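Local coordinates for protein NanS-p (Escherichia phage vB_EcoP_24B, PDB 6YP6) that probably acts as a phage-encoded carbohydrate esterase and is thought to bind carbohydrate, at residues V32-T46 with G202-V214. Sequence-based numbering, arbitrary orientation.
Sequences VSDAEGTGGKAVKLT and GATYPVLIDSIAV
Asp210 reaches into the loop linking strands 28-33 and 41-46 and grips Thr38 with both carboxylate oxygens. Its CG stands anti to the backbone N (chi1 -163°), which carries the carboxylate to the hairpin. Asp210 OD1 accepts Thr38 N at 2.8 Å. Asp210 OD2 accepts Thr38 OG1 at 2.7 Å. Both donors arrive on the syn side, 21° and 17° out of the carboxylate plane. Arg76 forms a salt bridge to OD2, and a water lies within hydrogen-bonding distance of OD1 and Thr38 O, with other acceptors competing for its protons. Asp210 and Ser211 make a classic beta bulge opposite Arg76, where the strand turns its corner.

Beyond this clasp, Val43 and Ile209 form an antiparallel hydrogen-bonded pair, its bonds nearly straight: Val43 N to Ile209 O is 2.9 Å and Ile209 N to Val43 O 2.8 Å. At Leu45 and Val207 a firm bond (Leu45 N to Val207 O, 2.8 Å) is matched by a weak return. On one face, Leu45 CD1 meets Ile209 CG1 at 3.7 Å, and Val43 CG1 lies alongside Ile209 CB; Trp54 and Phe77 extend this layer. On the other, Leu208 splits its methyls: CD1 rests on Lys44 CG (3.9 Å), while CD2 packs near Ala42 CB and 3.6 Å from Asp34 OD2, an oxygen salt-bridged to Lys78. Trp152 touches Leu208, Ala42 and Asp210.

The chemistry thus divides in two: apolar packing and backbone bonds join strand 41-46 to strand 207-209 within one antiparallel sheet, while the Asp210 carboxylate, its charge probably balanced by Arg76, fixes the linking loop to the strand's corner.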
ATOM      1  N   VAL A  32       7.480 -15.966  -9.024  1.00 11.57           N
ATOM      2  CA  VAL A  32       8.681 -15.972  -9.843  1.00 12.31           C
ATOM      3  C   VAL A  32       9.903 -16.057  -8.946  1.00 12.81           C
ATOM      4  O   VAL A  32       9.838 -15.818  -7.742  1.00 12.96           O
ATOM      5  CB  VAL A  32       8.794 -14.727 -10.744  1.00 13.01           C
ATOM      6  CG1 VAL A  32       7.678 -14.718 -11.764  1.00 13.65           C
ATOM      7  CG2 VAL A  32       8.798 -13.444  -9.914  1.00 13.15           C
ATOM      8  N   SER A  33      11.031 -16.382  -9.571  1.00 13.46           N
ATOM      9  CA  SER A  33      12.326 -16.331  -8.911  1.00 14.25           C
ATOM     10  C   SER A  33      12.937 -14.945  -9.072  1.00 14.06           C
ATOM     11  O   SER A  33      12.917 -14.370 -10.165  1.00 15.68           O
ATOM     12  CB  SER A  33      13.265 -17.371  -9.516  1.00 16.06           C
ATOM     13  OG  SER A  33      12.778 -18.671  -9.283  1.00 18.37           O
ATOM     14  N   ASP A  34      13.460 -14.411  -7.973  1.00 12.95           N
ATOM     15  CA  ASP A  34      14.226 -13.169  -7.995  1.00 12.65           C
ATOM     16  C   ASP A  34      15.285 -13.318  -6.917  1.00 13.20           C
ATOM     17  O   ASP A  34      14.945 -13.536  -5.751  1.00 13.12           O
ATOM     18  CB  ASP A  34      13.340 -11.944  -7.727  1.00 12.43           C
ATOM     19  CG  ASP A  34      14.086 -10.629  -7.937  1.00 12.48           C
ATOM     20  OD1 ASP A  34      15.030 -10.340  -7.167  1.00 12.55           O
ATOM     21  OD2 ASP A  34      13.736  -9.882  -8.882  1.00 13.18           O
ATOM     22  N   ALA A  35      16.558 -13.220  -7.303  1.00 14.03           N
ATOM     23  CA  ALA A  35      17.630 -13.525  -6.364  1.00 15.19           C
ATOM     24  C   ALA A  35      17.610 -12.623  -5.138  1.00 14.72           C
ATOM     25  O   ALA A  35      18.134 -13.010  -4.084  1.00 15.91           O
ATOM     26  CB  ALA A  35      18.980 -13.441  -7.074  1.00 16.34           C
ATOM     27  N   GLU A  36      17.045 -11.424  -5.246  1.00 13.40           N
ATOM     28  CA  GLU A  36      16.994 -10.492  -4.130  1.00 13.19           C
ATOM     29  C   GLU A  36      15.639 -10.482  -3.432  1.00 12.21           C
ATOM     30  O   GLU A  36      15.458  -9.728  -2.471  1.00 12.46           O
ATOM     31  CB  GLU A  36      17.379  -9.089  -4.599  1.00 14.78           C
ATOM     32  CG  GLU A  36      18.848  -8.977  -4.990  1.00 17.33           C
ATOM     33  CD  GLU A  36      19.200  -7.621  -5.566  1.00 20.36           C
ATOM     34  OE1 GLU A  36      18.293  -6.941  -6.090  1.00 21.79           O
ATOM     35  OE2 GLU A  36      20.382  -7.233  -5.496  1.00 22.01           O
ATOM     36  N   GLY A  37      14.694 -11.310  -3.876  1.00 11.83           N
ATOM     37  CA  GLY A  37      13.507 -11.555  -3.088  1.00 11.72           C
ATOM     38  C   GLY A  37      13.817 -12.410  -1.877  1.00 12.11           C
ATOM     39  O   GLY A  37      14.808 -13.134  -1.842  1.00 13.08           O
ATOM     40  N   THR A  38      12.969 -12.308  -0.856  1.00 12.14           N
ATOM     41  CA  THR A  38      13.131 -13.165   0.314  1.00 12.99           C
ATOM     42  C   THR A  38      12.928 -14.617  -0.101  1.00 13.65           C
ATOM     43  O   THR A  38      11.971 -14.951  -0.802  1.00 13.37           O
ATOM     44  CB  THR A  38      12.145 -12.751   1.410  1.00 13.25           C
ATOM     45  OG1 THR A  38      12.416 -11.391   1.786  1.00 13.23           O
ATOM     46  CG2 THR A  38      12.278 -13.656   2.619  1.00 13.96           C
ATOM     47  N   GLY A  39      13.857 -15.479   0.302  1.00 14.69           N
ATOM     48  CA  GLY A  39      13.825 -16.849  -0.168  1.00 15.23           C
ATOM     49  C   GLY A  39      13.995 -17.001  -1.662  1.00 15.28           C
ATOM     50  O   GLY A  39      13.687 -18.065  -2.208  1.00 16.50           O
ATOM     51  N   GLY A  40      14.468 -15.962  -2.347  1.00 14.66           N
ATOM     52  CA  GLY A  40      14.619 -16.025  -3.783  1.00 14.06           C
ATOM     53  C   GLY A  40      13.329 -15.947  -4.567  1.00 13.07           C
ATOM     54  O   GLY A  40      13.318 -16.316  -5.747  1.00 13.34           O
ATOM     55  N   LYS A  41      12.251 -15.451  -3.959  1.00 12.50           N
ATOM     56  CA  LYS A  41      10.929 -15.478  -4.557  1.00 12.29           C
ATOM     57  C   LYS A  41      10.298 -14.096  -4.547  1.00 11.39           C
ATOM     58  O   LYS A  41      10.666 -13.221  -3.759  1.00 12.21           O
ATOM     59  CB  LYS A  41       9.994 -16.422  -3.776  1.00 13.46           C
ATOM     60  CG  LYS A  41      10.463 -17.855  -3.726  1.00 15.73           C
ATOM     61  CD  LYS A  41      10.380 -18.494  -5.093  1.00 17.99           C
ATOM     62  CE  LYS A  41      10.708 -19.972  -5.038  1.00 20.07           C
ATOM     63  NZ  LYS A  41      10.398 -20.620  -6.338  1.00 21.57           N
ATOM     64  N   ALA A  42       9.317 -13.934  -5.427  1.00 10.23           N
ATOM     65  CA  ALA A  42       8.463 -12.755  -5.469  1.00 10.00           C
ATOM     66  C   ALA A  42       7.203 -13.156  -6.222  1.00  9.65           C
ATOM     67  O   ALA A  42       7.154 -14.205  -6.858  1.00 10.58           O
ATOM     68  CB  ALA A  42       9.162 -11.599  -6.185  1.00 10.40           C
ATOM     69  N   VAL A  43       6.175 -12.323  -6.144  1.00  9.30           N
ATOM     70  CA  VAL A  43       4.994 -12.492  -6.985  1.00  9.17           C
ATOM     71  C   VAL A  43       4.919 -11.314  -7.942  1.00  8.87           C
ATOM     72  O   VAL A  43       5.007 -10.154  -7.530  1.00  8.75           O
ATOM     73  CB  VAL A  43       3.705 -12.732  -6.180  1.00  9.84           C
ATOM     74  CG1 VAL A  43       3.264 -11.493  -5.422  1.00 10.00           C
ATOM     75  CG2 VAL A  43       2.581 -13.229  -7.111  1.00 10.42           C
ATOM     76  N   LYS A  44       4.818 -11.619  -9.221  1.00  8.95           N
ATOM     77  CA  LYS A  44       4.777 -10.634 -10.289  1.00  9.36           C
ATOM     78  C   LYS A  44       3.326 -10.376 -10.656  1.00  8.96           C
ATOM     79  O   LYS A  44       2.593 -11.304 -11.021  1.00  9.66           O
ATOM     80  CB  LYS A  44       5.546 -11.169 -11.489  1.00 11.03           C
ATOM     81  CG  LYS A  44       5.519 -10.289 -12.726  1.00 13.53           C
ATOM     82  CD  LYS A  44       6.410 -10.896 -13.818  1.00 16.28           C
ATOM     83  CE  LYS A  44       6.214 -10.249 -15.178  1.00 18.14           C
ATOM     84  NZ  LYS A  44       7.008 -10.933 -16.239  1.00 19.54           N
ATOM     85  N   LEU A  45       2.925  -9.118 -10.562  1.00  8.85           N
ATOM     86  CA  LEU A  45       1.551  -8.695 -10.784  1.00  9.38           C
ATOM     87  C   LEU A  45       1.484  -7.894 -12.074  1.00  9.88           C
ATOM     88  O   LEU A  45       2.178  -6.882 -12.240  1.00  9.88           O
ATOM     89  CB  LEU A  45       1.051  -7.863  -9.605  1.00  9.66           C
ATOM     90  CG  LEU A  45       1.196  -8.559  -8.238  1.00 11.43           C
ATOM     91  CD1 LEU A  45       0.745  -7.619  -7.137  1.00 11.97           C
ATOM     92  CD2 LEU A  45       0.437  -9.845  -8.153  1.00 12.40           C
ATOM     93  N   THR A  46       0.650  -8.373 -12.987  1.00 10.59           N
ATOM     94  CA  THR A  46       0.442  -7.770 -14.286  1.00 12.02           C
ATOM     95  C   THR A  46      -1.037  -7.870 -14.635  1.00 12.29           C
ATOM     96  O   THR A  46      -1.827  -8.512 -13.938  1.00 12.60           O
ATOM     97  CB  THR A  46       1.231  -8.503 -15.389  1.00 13.53           C
ATOM     98  OG1 THR A  46       0.814  -9.877 -15.462  1.00 14.02           O
ATOM     99  CG2 THR A  46       2.731  -8.419 -15.142  1.00 14.38           C
ATOM    100  N   GLY A 202      -5.739   1.298 -17.681  1.00 10.33           N
ATOM    101  CA  GLY A 202      -4.639   1.648 -18.552  1.00 10.01           C
ATOM    102  C   GLY A 202      -3.348   0.993 -18.098  1.00  9.54           C
ATOM    103  O   GLY A 202      -3.237   0.436 -17.005  1.00  9.04           O
ATOM    104  N   ALA A 203      -2.345   1.027 -18.969  1.00  9.83           N
ATOM    105  CA  ALA A 203      -1.085   0.384 -18.636  1.00  9.60           C
ATOM    106  C   ALA A 203      -0.480   0.980 -17.368  1.00  8.46           C
ATOM    107  O   ALA A 203      -0.409   2.204 -17.203  1.00  8.78           O
ATOM    108  CB  ALA A 203      -0.091   0.541 -19.781  1.00 10.08           C
ATOM    109  N   THR A 204       0.013   0.087 -16.516  1.00  7.83           N
ATOM    110  CA  THR A 204       0.745   0.399 -15.294  1.00  7.83           C
ATOM    111  C   THR A 204       2.051  -0.393 -15.313  1.00  7.64           C
ATOM    112  O   THR A 204       2.238  -1.313 -16.115  1.00  8.13           O
ATOM    113  CB  THR A 204      -0.089   0.036 -14.055  1.00  7.97           C
ATOM    114  OG1 THR A 204      -0.336  -1.375 -14.079  1.00  9.20           O
ATOM    115  CG2 THR A 204      -1.392   0.823 -14.037  1.00  7.75           C
ATOM    116  N   TYR A 205       2.974  -0.059 -14.414  1.00  7.52           N
ATOM    117  CA  TYR A 205       4.222  -0.807 -14.356  1.00  7.73           C
ATOM    118  C   TYR A 205       3.968  -2.218 -13.829  1.00  7.89           C
ATOM    119  O   TYR A 205       3.335  -2.373 -12.778  1.00  9.26           O
ATOM    120  CB  TYR A 205       5.221  -0.173 -13.395  1.00  7.91           C
ATOM    121  CG  TYR A 205       5.780   1.169 -13.785  1.00  7.81           C
ATOM    122  CD1 TYR A 205       6.878   1.272 -14.618  1.00  8.04           C
ATOM    123  CD2 TYR A 205       5.240   2.349 -13.267  1.00  7.90           C
ATOM    124  CE1 TYR A 205       7.409   2.495 -14.943  1.00  8.06           C
ATOM    125  CE2 TYR A 205       5.771   3.581 -13.592  1.00  7.87           C
ATOM    126  CZ  TYR A 205       6.861   3.644 -14.439  1.00  7.96           C
ATOM    127  OH  TYR A 205       7.431   4.848 -14.797  1.00  8.35           O
ATOM    128  N   PRO A 206       4.512  -3.258 -14.462  1.00  7.84           N
ATOM    129  CA  PRO A 206       4.570  -4.557 -13.781  1.00  8.73           C
ATOM    130  C   PRO A 206       5.301  -4.381 -12.456  1.00  8.34           C
ATOM    131  O   PRO A 206       6.262  -3.612 -12.359  1.00  8.59           O
ATOM    132  CB  PRO A 206       5.348  -5.438 -14.760  1.00  9.56           C
ATOM    133  CG  PRO A 206       5.140  -4.775 -16.090  1.00  9.79           C
ATOM    134  CD  PRO A 206       5.151  -3.308 -15.787  1.00  8.86           C
ATOM    135  N   VAL A 207       4.845  -5.087 -11.422  1.00  8.13           N
ATOM    136  CA  VAL A 207       5.446  -4.970 -10.096  1.00  8.09           C
ATOM    137  C   VAL A 207       5.665  -6.352  -9.503  1.00  7.67           C
ATOM    138  O   VAL A 207       4.827  -7.250  -9.651  1.00  8.58           O
ATOM    139  CB  VAL A 207       4.606  -4.054  -9.170  1.00  8.90           C
ATOM    140  CG1 VAL A 207       3.252  -4.653  -8.827  1.00  9.98           C
ATOM    141  CG2 VAL A 207       5.372  -3.690  -7.886  1.00  9.12           C
ATOM    142  N   LEU A 208       6.795  -6.507  -8.821  1.00  7.70           N
ATOM    143  CA  LEU A 208       7.108  -7.699  -8.050  1.00  8.20           C
ATOM    144  C   LEU A 208       6.915  -7.367  -6.578  1.00  7.86           C
ATOM    145  O   LEU A 208       7.443  -6.365  -6.083  1.00  8.92           O
ATOM    146  CB  LEU A 208       8.547  -8.155  -8.286  1.00  9.28           C
ATOM    147  CG  LEU A 208       8.770  -9.078  -9.482  1.00 12.85           C
ATOM    148  CD1 LEU A 208       8.388  -8.420 -10.769  1.00 14.34           C
ATOM    149  CD2 LEU A 208      10.221  -9.526  -9.504  1.00 13.67           C
ATOM    150  N   ILE A 209       6.165  -8.205  -5.881  1.00  7.68           N
ATOM    151  CA  ILE A 209       5.918  -8.043  -4.455  1.00  7.90           C
ATOM    152  C   ILE A 209       6.645  -9.148  -3.705  1.00  8.14           C
ATOM    153  O   ILE A 209       6.460 -10.334  -3.996  1.00  8.98           O
ATOM    154  CB  ILE A 209       4.410  -8.081  -4.143  1.00  9.48           C
ATOM    155  CG1 ILE A 209       3.648  -7.023  -4.918  1.00 11.25           C
ATOM    156  CG2 ILE A 209       4.183  -7.991  -2.632  1.00  9.49           C
ATOM    157  CD1 ILE A 209       3.985  -5.658  -4.546  1.00 12.95           C
ATOM    158  N   ASP A 210       7.460  -8.759  -2.734  1.00  7.69           N
ATOM    159  CA  ASP A 210       8.110  -9.688  -1.816  1.00  8.44           C
ATOM    160  C   ASP A 210       7.193  -9.991  -0.634  1.00  8.33           C
ATOM    161  O   ASP A 210       6.989 -11.155  -0.276  1.00  9.14           O
ATOM    162  CB  ASP A 210       9.414  -9.041  -1.328  1.00  9.12           C
ATOM    163  CG  ASP A 210      10.374 -10.023  -0.707  1.00 11.03           C
ATOM    164  OD1 ASP A 210      10.482 -11.157  -1.216  1.00 11.95           O
ATOM    165  OD2 ASP A 210      11.101  -9.634   0.237  1.00 11.36           O
ATOM    166  N   SER A 211       6.642  -8.939  -0.033  1.00  8.08           N
ATOM    167  CA  SER A 211       5.773  -9.077   1.119  1.00  8.23           C
ATOM    168  C   SER A 211       4.899  -7.838   1.251  1.00  7.75           C
ATOM    169  O   SER A 211       5.244  -6.748   0.778  1.00  7.89           O
ATOM    170  CB  SER A 211       6.600  -9.256   2.393  1.00 10.00           C
ATOM    171  OG  SER A 211       7.408  -8.116   2.626  1.00 11.60           O
ATOM    172  N   ILE A 212       3.757  -8.037   1.915  1.00  7.81           N
ATOM    173  CA  ILE A 212       2.860  -6.982   2.383  1.00  7.94           C
ATOM    174  C   ILE A 212       2.459  -7.388   3.791  1.00  8.39           C
ATOM    175  O   ILE A 212       2.131  -8.556   4.014  1.00  9.27           O
ATOM    176  CB  ILE A 212       1.578  -6.891   1.531  1.00  8.57           C
ATOM    177  CG1 ILE A 212       1.894  -6.619   0.065  1.00  9.95           C
ATOM    178  CG2 ILE A 212       0.629  -5.822   2.083  1.00  9.17           C
ATOM    179  CD1 ILE A 212       0.733  -6.877  -0.860  1.00 11.22           C
ATOM    180  N   ALA A 213       2.463  -6.459   4.738  1.00  8.00           N
ATOM    181  CA  ALA A 213       2.020  -6.828   6.075  1.00  7.90           C
ATOM    182  C   ALA A 213       1.473  -5.624   6.822  1.00  7.68           C
ATOM    183  O   ALA A 213       1.841  -4.479   6.546  1.00  8.33           O
ATOM    184  CB  ALA A 213       3.147  -7.449   6.911  1.00  9.37           C
ATOM    185  N   VAL A 214       0.602  -5.900   7.786  1.00  7.27           N
ATOM    186  CA  VAL A 214       0.264  -4.947   8.832  1.00  7.29           C
ATOM    187  C   VAL A 214       0.630  -5.605  10.146  1.00  8.13           C
ATOM    188  O   VAL A 214       0.214  -6.740  10.410  1.00  8.36           O
ATOM    189  CB  VAL A 214      -1.212  -4.517   8.800  1.00  7.72           C
ATOM    190  CG1 VAL A 214      -1.476  -3.514   9.914  1.00  8.61           C
ATOM    191  CG2 VAL A 214      -1.569  -3.924   7.446  1.00  7.93           C
TER
HETATM  192  O   HOH W   1       9.450 -13.618  -0.831  1.00 13.81           O
HETATM  193  O   HOH W   2       0.765  -4.442 -12.970  1.00 19.41           O